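Long-range contacts in flavodoxin (Fusobacterium nucleatum, PDB 6OHK), which probably serves as a low-potential electron donor to redox enzymes, using bound flavin mononucleotide as its redox cofactor: residues F10-L14 with H65-M69; F49-I53 with K166-K170; F100-R105 with S133-N137. The protein carries 1 engineered substitution. All blocks are in the same frame, centred on the assembly; numbering follows the deposited sequence. Where two conformers were deposited one is given.

Flavodoxins show how a cofactor protein is stitched together by segments far apart in sequence. From the N terminus, strand 7-11 runs into 10-14, opening interaction 1. Before that contact closes at 65-69, joining the strand end to helix 66-69, the chain passes through 49-53, which opens interaction 2, so the two loops cross. On neighbouring parallel strands, Phe10 N lies 2.9 Å from Ile53 O, a probable hydrogen bond. Interaction 3 opens at 100-105 and closes at 133-137, joining the start of helix 103-113 to strand 135-136, nested inside the loop interaction 2 completes at the C terminus. Interactions 1 and 3 reach FMN, whereas interaction 2 ties the chain end to the start of strand 51-59.

Interaction 1 of 3, residues F10-L14 with H65-M69; sequences FYATL and HAAWM. With FMN (flavin mononucleotide), chain B.
One imidazole caps a helix with its ring nitrogen while a methyl group packs on its face. His65 occupies the N-cap of the short helix 66-69, and its side chain (chi1 t, chi2 -78°) curls back so that ND1 accepts from Ala67 N at 2.9 Å. Ala12 CB sits over the ring in a CH-pi contact, 3.8 Å from the His65 centroid. His65 NE2 is 3.0 Å from Thr13 O. The residues from Phe10 to Thr13 are extended, continuing strand 7-11 into the phosphate-binding loop that follows the first strand of the flavodoxin fold; at Leu14 (phi/psi -97/-56) the extended run ends. There Thr13 OG1 donates to FMN O1P at 2.7 Å and Leu14 N to FMN O2P at 2.9 Å, so the Thr13-Leu14 end of the contact belongs to the FMN phosphate site. Across the segments, Ala12 and His65 are nearest, their CA atoms 6.4 Å apart. Trp68 (chi1 m, chi2 113°) lays its indole along the strand end: CD1 lies 3.8 Å from Ala12 CB, and CH2 3.8 Å from Phe10 CB. Its NE1 is hydrogen-bonded to Val55 O, on the neighbouring strand 51-59.

Interaction 2 of 3, residues F49-I53 with K166-K170; sequences FENLI and KKEFK
A side-chain amide can pair with a backbone much as a neighbouring strand would, and Asn51 does so with the last residue of the chain. With chi1 m and chi2 -33°, its carboxamide presents both polar atoms to Lys170: Lys170 N donates to Asn51 OD1 at 2.9 Å, and Asn51 ND2 donates to Lys170 O at 2.9 Å, both nearly linear. ND2 also bonds Lys5 O. Residues 51-53 are extended and begin strand 51-59, the central strand of the parallel core of the sheet in the flavodoxin-like alpha/beta fold; the 166-170 segment is the tail following helix 154-166, which packs on that sheet. The closest CA pair is Asn51 and Phe169, 5.8 Å apart. Phe169 has a polyproline-II-like backbone (phi/psi -67/150), and chi1 -83° with chi2 -21° places its ring against the Asn51 side chain. Asn51 CB lies over the ring face, 3.8 Å from the Phe169 centroid and 16° off the normal, while Ile53 (chi1 m, chi2 t) brings CG1 to 4.1 Å from Phe169 CZ at the ring edge. Lys170, given in one of two conformers, takes chi1 m and chi2 m, passing CG 3.7 Å from Asn51 OD1 before its chain leads away. Glu50 (chi1 m, chi2 t) brings OE1 to 4.0 Å from Lys170 CG, although the charge partner of that carboxylate is Lys5.

Interaction 3 of 3, residues F100-R105 with S133-N137; sequences FCGGIR and SIIEN. With FMN (flavin mononucleotide), chain B.
This is a mixed polar and apolar contact between the FMN-binding loop leading into helix 103-113 and a short strand, 135-136, in the excursion that splits the last sheet strand, an insertion consistent with a long-chain flavodoxin. Strand 135-136 pairs antiparallel with 139-145. Nearest in the backbone are Arg105 and Ile134, their CA atoms 5.7 Å apart. The loop turns at Cys101, whose phi/psi of 54/30 is left-handed helical, and Cys101 N donates to FMN O2 at 3.0 Å. On the other side of this turn Ile134 (chi1 p, chi2 t) packs against the loop backbone and side chains: CD1 lies 3.5 Å from Phe100 O and 3.8 Å from Cys101 CB, and CG2 lies 3.8 Å from Gly102 CA and 3.9 Å from Ile104 CG1. Beside Ile134 the Arg105 side chain (chi1 t, chi2 p, chi3 p) bends over the strand. Arg105 NE and Arg105 NH2 both donate to Ser133 O, at 2.8 and 3.0 Å. Glu136, with chi1 and chi2 both m, completes a salt bridge; Arg105 NH1 also pairs with Asp109 on the helix. Glu136 OE1 is thereby gripped by two nitrogens, Arg105 NH2 at 2.9 Å and Arg105 NH1 at 3.0 Å.

Interaction 1 of 3, residues F10-L14 with H65-M69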
loop_
_atom_site.group_PDB
_atom_site.type_symbol
_atom_site.label_atom_id
_atom_site.label_comp_id
_atom_site.label_asym_id
_atom_site.label_seq_id
_atom_site.Cartn_x
_atom_site.Cartn_y
_atom_site.Cartn_z
ATOM N N PHE A 10 0.393 7.067 3.756
ATOM C CA PHE A 10 1.739 6.963 4.318
ATOM C C PHE A 10 2.626 6.250 3.313
ATOM O O PHE A 10 2.253 5.184 2.830
ATOM C CB PHE A 10 1.695 6.163 5.607
ATOM C CG PHE A 10 0.975 6.898 6.722
ATOM C CD1 PHE A 10 -0.424 6.917 6.808
ATOM C CD2 PHE A 10 1.692 7.621 7.654
ATOM C CE1 PHE A 10 -1.051 7.648 7.778
ATOM C CE2 PHE A 10 1.052 8.353 8.640
ATOM C CZ PHE A 10 -0.301 8.363 8.692
ATOM N N TYR A 11 3.763 6.852 2.968
ATOM C CA TYR A 11 4.635 6.282 1.945
ATOM C C TYR A 11 6.088 6.418 2.359
ATOM O O TYR A 11 6.432 7.197 3.246
ATOM C CB TYR A 11 4.392 6.932 0.569
ATOM C CG TYR A 11 4.968 8.302 0.468
ATOM C CD1 TYR A 11 4.289 9.404 0.960
ATOM C CD2 TYR A 11 6.228 8.510 -0.099
ATOM C CE1 TYR A 11 4.846 10.671 0.903
ATOM C CE2 TYR A 11 6.789 9.783 -0.151
ATOM C CZ TYR A 11 6.084 10.848 0.353
ATOM O OH TYR A 11 6.718 12.116 0.272
ATOM N N ALA A 12 6.948 5.715 1.624
ATOM C CA ALA A 12 8.381 5.920 1.664
ATOM C C ALA A 12 8.890 5.842 0.243
ATOM O O ALA A 12 8.256 5.248 -0.617
ATOM C CB ALA A 12 9.061 4.852 2.516
ATOM N N THR A 13 10.075 6.399 0.015
ATOM C CA THR A 13 10.691 6.354 -1.319
ATOM C C THR A 13 12.198 6.412 -1.193
ATOM O O THR A 13 12.710 7.102 -0.311
ATOM C CB THR A 13 10.189 7.502 -2.206
ATOM O OG1 THR A 13 10.657 7.331 -3.546
ATOM C CG2 THR A 13 10.665 8.851 -1.711
ATOM N N LEU A 14 12.912 5.672 -2.050
ATOM C CA LEU A 14 14.356 5.879 -2.177
ATOM C C LEU A 14 14.681 6.792 -3.348
ATOM O O LEU A 14 15.356 7.816 -3.165
ATOM C CB LEU A 14 15.084 4.552 -2.329
ATOM C CG LEU A 14 16.607 4.671 -2.450
ATOM C CD1 LEU A 14 17.249 5.212 -1.182
ATOM C CD2 LEU A 14 17.202 3.323 -2.856
ATOM N N HIS A 65 10.657 -0.490 2.137
ATOM C CA HIS A 65 11.694 0.517 2.291
ATOM C C HIS A 65 12.157 0.552 3.743
ATOM O O HIS A 65 11.383 0.287 4.658
ATOM C CB HIS A 65 11.083 1.851 1.884
ATOM C CG HIS A 65 12.030 3.016 1.899
ATOM N ND1 HIS A 65 12.411 3.663 3.049
ATOM C CD2 HIS A 65 12.610 3.675 0.873
ATOM C CE1 HIS A 65 13.216 4.659 2.737
ATOM N NE2 HIS A 65 13.352 4.686 1.421
ATOM N N ALA A 66 13.424 0.920 3.948
ATOM C CA ALA A 66 14.001 0.949 5.287
ATOM C C ALA A 66 13.194 1.790 6.254
ATOM O O ALA A 66 13.159 1.475 7.448
ATOM C CB ALA A 66 15.440 1.469 5.240
ATOM N N ALA A 67 12.600 2.899 5.802
ATOM C CA ALA A 67 11.840 3.722 6.740
ATOM C C ALA A 67 10.619 2.993 7.262
ATOM O O ALA A 67 10.220 3.212 8.403
ATOM C CB ALA A 67 11.443 5.036 6.096
ATOM N N TRP A 68 10.008 2.113 6.472
ATOM C CA TRP A 68 8.982 1.228 7.002
ATOM C C TRP A 68 9.607 0.157 7.894
ATOM O O TRP A 68 9.126 -0.069 9.016
ATOM C CB TRP A 68 8.195 0.562 5.868
ATOM C CG TRP A 68 7.149 1.383 5.226
ATOM C CD1 TRP A 68 7.152 1.853 3.947
ATOM C CD2 TRP A 68 5.941 1.822 5.826
ATOM N NE1 TRP A 68 5.978 2.551 3.712
ATOM C CE2 TRP A 68 5.224 2.543 4.853
ATOM C CE3 TRP A 68 5.386 1.666 7.094
ATOM C CZ2 TRP A 68 3.973 3.064 5.106
ATOM C CZ3 TRP A 68 4.151 2.189 7.350
ATOM C CH2 TRP A 68 3.464 2.902 6.363
ATOM N N MET A 69 10.658 -0.517 7.423
ATOM C CA MET A 69 11.227 -1.621 8.193
ATOM C C MET A 69 11.674 -1.152 9.571
ATOM O O MET A 69 11.472 -1.856 10.569
ATOM C CB MET A 69 12.391 -2.258 7.425
ATOM C CG MET A 69 12.017 -2.827 6.068
ATOM S SD MET A 69 10.724 -4.112 6.109
ATOM C CE MET A 69 11.572 -5.436 6.934
HETATM N N1 FMN B . 11.331 -4.685 -6.690
HETATM C C2 FMN B . 10.622 -5.817 -6.259
HETATM O O2 FMN B . 9.530 -6.052 -6.659
HETATM N N3 FMN B . 11.282 -6.706 -5.341
HETATM C C4 FMN B . 12.549 -6.539 -4.851
HETATM O O4 FMN B . 12.986 -7.360 -4.070
HETATM C C4A FMN B . 13.252 -5.396 -5.319
HETATM N N5 FMN B . 14.551 -5.177 -4.865
HETATM C C5A FMN B . 15.218 -4.052 -5.426
HETATM C C6 FMN B . 16.575 -3.863 -5.104
HETATM C C7 FMN B . 17.257 -2.775 -5.609
HETATM C C7M FMN B . 18.706 -2.644 -5.113
HETATM C C8 FMN B . 16.643 -1.924 -6.517
HETATM C C8M FMN B . 17.418 -0.723 -7.015
HETATM C C9 FMN B . 15.302 -2.114 -6.842
HETATM C C9A FMN B . 14.614 -3.182 -6.324
HETATM N N10 FMN B . 13.216 -3.365 -6.675
HETATM C C10 FMN B . 12.596 -4.503 -6.203
HETATM C "C1'" FMN B . 12.543 -2.446 -7.590
HETATM C "C2'" FMN B . 12.105 -1.140 -6.861
HETATM O "O2'" FMN B . 11.224 -1.397 -5.782
HETATM C "C3'" FMN B . 11.359 -0.243 -7.866
HETATM O "O3'" FMN B . 12.308 0.201 -8.815
HETATM C "C4'" FMN B . 10.601 0.949 -7.284
HETATM O "O4'" FMN B . 9.862 1.560 -8.336
HETATM C "C5'" FMN B . 11.516 1.982 -6.638
HETATM O "O5'" FMN B . 10.693 2.933 -5.980
HETATM P P FMN B . 11.326 4.295 -5.408
HETATM O O1P FMN B . 10.130 5.012 -4.824
HETATM O O2P FMN B . 12.377 4.003 -4.392
HETATM O O3P FMN B . 11.923 5.048 -6.603
#

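Interaction 2 of 3, residues F49-I53 with K166-K170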
loop_
_atom_site.group_PDB
_atom_site.type_symbol
_atom_site.label_atom_id
_atom_site.label_comp_id
_atom_site.label_asym_id
_atom_site.label_seq_id
_atom_site.Cartn_x
_atom_site.Cartn_y
_atom_site.Cartn_z
ATOM N N PHE A 49 -6.056 7.851 11.986
ATOM C CA PHE A 49 -6.943 7.675 10.857
ATOM C C PHE A 49 -7.632 6.333 10.946
ATOM O O PHE A 49 -7.044 5.331 11.361
ATOM C CB PHE A 49 -6.142 7.735 9.546
ATOM C CG PHE A 49 -5.449 9.032 9.364
ATOM C CD1 PHE A 49 -6.106 10.083 8.780
ATOM C CD2 PHE A 49 -4.171 9.249 9.844
ATOM C CE1 PHE A 49 -5.516 11.314 8.659
ATOM C CE2 PHE A 49 -3.579 10.454 9.746
ATOM C CZ PHE A 49 -4.230 11.497 9.155
ATOM N N GLU A 50 -8.875 6.299 10.478
ATOM C CA GLU A 50 -9.601 5.050 10.323
ATOM C C GLU A 50 -9.472 4.473 8.937
ATOM O O GLU A 50 -9.683 3.276 8.770
ATOM C CB GLU A 50 -11.082 5.242 10.665
ATOM C CG GLU A 50 -11.283 5.742 12.130
ATOM C CD GLU A 50 -12.740 5.736 12.585
ATOM O OE1 GLU A 50 -13.579 5.074 11.938
ATOM O OE2 GLU A 50 -13.039 6.398 13.604
ATOM N N ASN A 51 -9.225 5.313 7.949
ATOM C CA ASN A 51 -9.023 4.908 6.574
ATOM C C ASN A 51 -7.569 5.177 6.232
ATOM O O ASN A 51 -7.099 6.301 6.427
ATOM C CB ASN A 51 -9.898 5.755 5.648
ATOM C CG ASN A 51 -11.372 5.561 5.897
ATOM O OD1 ASN A 51 -11.796 4.464 6.252
ATOM N ND2 ASN A 51 -12.161 6.618 5.692
ATOM N N LEU A 52 -6.855 4.167 5.731
ATOM C CA LEU A 52 -5.420 4.260 5.489
ATOM C C LEU A 52 -5.054 3.683 4.143
ATOM O O LEU A 52 -5.605 2.673 3.706
ATOM C CB LEU A 52 -4.685 3.449 6.548
ATOM C CG LEU A 52 -4.670 4.044 7.951
ATOM C CD1 LEU A 52 -4.270 2.986 8.962
ATOM C CD2 LEU A 52 -3.715 5.219 8.047
ATOM N N ILE A 53 -4.080 4.322 3.507
ATOM C CA ILE A 53 -3.385 3.779 2.340
ATOM C C ILE A 53 -1.900 3.791 2.658
ATOM O O ILE A 53 -1.330 4.861 2.918
ATOM C CB ILE A 53 -3.682 4.615 1.089
ATOM C CG1 ILE A 53 -5.174 4.590 0.762
ATOM C CG2 ILE A 53 -2.823 4.130 -0.094
ATOM C CD1 ILE A 53 -5.579 5.539 -0.361
ATOM N N LYS A 166 -12.628 2.605 -1.651
ATOM C CA LYS A 166 -13.530 3.615 -1.085
ATOM C C LYS A 166 -14.845 2.997 -0.618
ATOM O O LYS A 166 -15.468 3.504 0.327
ATOM C CB LYS A 166 -13.798 4.725 -2.108
ATOM C CG LYS A 166 -12.675 5.715 -2.208
ATOM C CD LYS A 166 -12.911 6.952 -3.012
ATOM C CE LYS A 166 -13.630 6.827 -4.312
ATOM N NZ LYS A 166 -14.157 8.214 -4.628
ATOM N N LYS A 167 -15.286 1.890 -1.206
ATOM C CA LYS A 167 -16.521 1.237 -0.822
ATOM C C LYS A 167 -16.487 0.661 0.563
ATOM O O LYS A 167 -17.495 0.442 1.142
ATOM C CB LYS A 167 -16.868 0.127 -1.812
ATOM C CG LYS A 167 -17.072 0.575 -3.238
ATOM C CD LYS A 167 -17.349 -0.585 -4.201
ATOM C CE LYS A 167 -17.327 -0.149 -5.650
ATOM N NZ LYS A 167 -17.460 -1.265 -6.640
ATOM N N GLU A 168 -15.292 0.384 1.072
ATOM C CA GLU A 168 -15.117 -0.157 2.409
ATOM C C GLU A 168 -14.649 0.873 3.438
ATOM O O GLU A 168 -14.628 0.618 4.570
ATOM C CB GLU A 168 -14.170 -1.355 2.395
ATOM C CG GLU A 168 -14.818 -2.629 1.876
ATOM C CD GLU A 168 -15.867 -3.304 2.781
ATOM O OE1 GLU A 168 -15.794 -3.290 3.978
ATOM O OE2 GLU A 168 -16.768 -3.877 2.284
ATOM N N PHE A 169 -14.269 2.039 2.940
ATOM C CA PHE A 169 -13.787 3.053 3.795
ATOM C C PHE A 169 -14.928 3.624 4.763
ATOM O O PHE A 169 -16.088 3.563 4.413
ATOM C CB PHE A 169 -13.133 4.218 3.067
ATOM C CG PHE A 169 -11.679 4.022 2.681
ATOM C CD1 PHE A 169 -10.871 3.109 3.276
ATOM C CD2 PHE A 169 -11.137 4.829 1.757
ATOM C CE1 PHE A 169 -9.534 2.984 2.928
ATOM C CE2 PHE A 169 -9.806 4.689 1.398
ATOM C CZ PHE A 169 -9.010 3.797 2.003
ATOM N N LYS A 170 -14.599 4.061 5.906
ATOM C CA LYS A 170 -15.580 4.554 6.849
ATOM C C LYS A 170 -15.915 6.027 6.552
ATOM O O LYS A 170 -15.065 6.827 6.146
ATOM C CB LYS A 170 -14.993 4.445 8.251
ATOM C CG LYS A 170 -14.346 3.120 8.587
ATOM C CD LYS A 170 -15.368 2.021 8.686
ATOM C CE LYS A 170 -14.836 0.861 9.516
ATOM N NZ LYS A 170 -15.637 -0.377 9.307
#

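Interaction 3 of 3, residues F100-R105 with S133-N137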
loop_
_atom_site.group_PDB
_atom_site.type_symbol
_atom_site.label_atom_id
_atom_site.label_comp_id
_atom_site.label_asym_id
_atom_site.label_seq_id
_atom_site.Cartn_x
_atom_site.Cartn_y
_atom_site.Cartn_z
ATOM N N PHE A 100 8.468 -9.876 -5.953
ATOM C CA PHE A 100 7.806 -8.707 -6.518
ATOM C C PHE A 100 6.830 -8.102 -5.526
ATOM O O PHE A 100 5.890 -8.762 -5.064
ATOM C CB PHE A 100 7.061 -9.119 -7.782
ATOM C CG PHE A 100 6.206 -8.037 -8.387
ATOM C CD1 PHE A 100 6.750 -6.828 -8.789
ATOM C CD2 PHE A 100 4.864 -8.240 -8.608
ATOM C CE1 PHE A 100 5.976 -5.848 -9.363
ATOM C CE2 PHE A 100 4.090 -7.263 -9.168
ATOM C CZ PHE A 100 4.644 -6.079 -9.549
ATOM N N CYS A 101 7.021 -6.817 -5.241
ATOM C CA CYS A 101 6.183 -6.101 -4.284
ATOM C C CYS A 101 6.115 -6.792 -2.933
ATOM O O CYS A 101 5.133 -6.657 -2.199
ATOM C CB CYS A 101 4.771 -5.809 -4.826
ATOM S SG CYS A 101 4.733 -4.554 -6.090
ATOM N N GLY A 102 7.171 -7.500 -2.556
ATOM C CA GLY A 102 7.157 -8.241 -1.309
ATOM C C GLY A 102 7.008 -7.394 -0.075
ATOM O O GLY A 102 6.587 -7.902 0.973
ATOM N N GLY A 103 7.354 -6.116 -0.148
ATOM C CA GLY A 103 7.355 -5.293 1.046
ATOM C C GLY A 103 5.994 -5.162 1.688
ATOM O O GLY A 103 5.892 -4.980 2.900
ATOM N N ILE A 104 4.919 -5.261 0.907
ATOM C CA ILE A 104 3.598 -5.103 1.496
ATOM C C ILE A 104 3.221 -6.253 2.409
ATOM O O ILE A 104 2.329 -6.077 3.246
ATOM C CB ILE A 104 2.503 -4.799 0.466
ATOM C CG1 ILE A 104 2.267 -5.946 -0.525
ATOM C CG2 ILE A 104 2.779 -3.489 -0.240
ATOM C CD1 ILE A 104 1.067 -5.708 -1.428
ATOM N N ARG A 105 3.893 -7.404 2.338
ATOM C CA ARG A 105 3.624 -8.484 3.287
ATOM C C ARG A 105 3.920 -8.054 4.718
ATOM O O ARG A 105 3.173 -8.393 5.643
ATOM C CB ARG A 105 4.448 -9.716 2.913
ATOM C CG ARG A 105 4.411 -10.843 3.961
ATOM C CD ARG A 105 3.052 -11.346 4.312
ATOM N NE ARG A 105 2.402 -12.010 3.191
ATOM C CZ ARG A 105 1.240 -12.655 3.281
ATOM N NH1 ARG A 105 0.558 -12.692 4.424
ATOM N NH2 ARG A 105 0.743 -13.266 2.218
ATOM N N SER A 133 5.190 -14.104 -2.113
ATOM C CA SER A 133 4.779 -14.088 -0.720
ATOM C C SER A 133 3.649 -13.105 -0.467
ATOM O O SER A 133 3.300 -12.883 0.697
ATOM C CB SER A 133 5.957 -13.717 0.162
ATOM O OG SER A 133 6.991 -14.686 0.044
ATOM N N ILE A 134 3.043 -12.538 -1.504
ATOM C CA ILE A 134 2.005 -11.526 -1.314
ATOM C C ILE A 134 0.659 -11.940 -1.881
ATOM O O ILE A 134 -0.155 -11.095 -2.250
ATOM C CB ILE A 134 2.428 -10.141 -1.841
ATOM C CG1 ILE A 134 2.771 -10.158 -3.331
ATOM C CG2 ILE A 134 3.574 -9.595 -0.995
ATOM C CD1 ILE A 134 2.548 -8.835 -3.977
ATOM N N ILE A 135 0.389 -13.250 -1.918
ATOM C CA ILE A 135 -0.931 -13.765 -2.259
ATOM C C ILE A 135 -1.655 -14.301 -1.026
ATOM O O ILE A 135 -1.081 -15.020 -0.196
ATOM C CB ILE A 135 -0.826 -14.827 -3.363
ATOM C CG1 ILE A 135 -0.534 -14.154 -4.704
ATOM C CG2 ILE A 135 -2.117 -15.676 -3.456
ATOM C CD1 ILE A 135 -0.416 -15.147 -5.884
ATOM N N GLU A 136 -2.919 -13.927 -0.911
ATOM C CA GLU A 136 -3.878 -14.517 0.013
ATOM C C GLU A 136 -5.170 -14.733 -0.743
ATOM O O GLU A 136 -5.571 -13.912 -1.566
ATOM C CB GLU A 136 -4.199 -13.648 1.233
ATOM C CG GLU A 136 -3.046 -13.438 2.200
ATOM C CD GLU A 136 -2.600 -14.665 2.984
ATOM O OE1 GLU A 136 -1.444 -14.693 3.435
ATOM O OE2 GLU A 136 -3.404 -15.616 3.165
ATOM N N ASN A 137 -5.792 -15.893 -0.494
ATOM C CA ASN A 137 -7.051 -16.213 -1.157
ATOM C C ASN A 137 -6.973 -16.049 -2.671
ATOM O O ASN A 137 -7.904 -15.595 -3.321
ATOM C CB ASN A 137 -8.194 -15.369 -0.591
ATOM C CG ASN A 137 -9.535 -15.965 -0.876
ATOM O OD1 ASN A 137 -9.672 -17.189 -0.940
ATOM N ND2 ASN A 137 -10.541 -15.112 -1.048
HETATM N N1 FMN B . 11.331 -4.685 -6.690
HETATM C C2 FMN B . 10.622 -5.817 -6.259
HETATM O O2 FMN B . 9.530 -6.052 -6.659
HETATM N N3 FMN B . 11.282 -6.706 -5.341
HETATM C C4 FMN B . 12.549 -6.539 -4.851
HETATM O O4 FMN B . 12.986 -7.360 -4.070
HETATM C C4A FMN B . 13.252 -5.396 -5.319
HETATM N N5 FMN B . 14.551 -5.177 -4.865
HETATM C C5A FMN B . 15.218 -4.052 -5.426
HETATM C C6 FMN B . 16.575 -3.863 -5.104
HETATM C C7 FMN B . 17.257 -2.775 -5.609
HETATM C C7M FMN B . 18.706 -2.644 -5.113
HETATM C C8 FMN B . 16.643 -1.924 -6.517
HETATM C C8M FMN B . 17.418 -0.723 -7.015
HETATM C C9 FMN B . 15.302 -2.114 -6.842
HETATM C C9A FMN B . 14.614 -3.182 -6.324
HETATM N N10 FMN B . 13.216 -3.365 -6.675
HETATM C C10 FMN B . 12.596 -4.503 -6.203
HETATM C "C1'" FMN B . 12.543 -2.446 -7.590
HETATM C "C2'" FMN B . 12.105 -1.140 -6.861
HETATM O "O2'" FMN B . 11.224 -1.397 -5.782
HETATM C "C3'" FMN B . 11.359 -0.243 -7.866
HETATM O "O3'" FMN B . 12.308 0.201 -8.815
HETATM C "C4'" FMN B . 10.601 0.949 -7.284
HETATM O "O4'" FMN B . 9.862 1.560 -8.336
HETATM C "C5'" FMN B . 11.516 1.982 -6.638
HETATM O "O5'" FMN B . 10.693 2.933 -5.980
HETATM P P FMN B . 11.326 4.295 -5.408
HETATM O O1P FMN B . 10.130 5.012 -4.824
HETATM O O2P FMN B . 12.377 4.003 -4.392
HETATM O O3P FMN B . 11.923 5.048 -6.603
#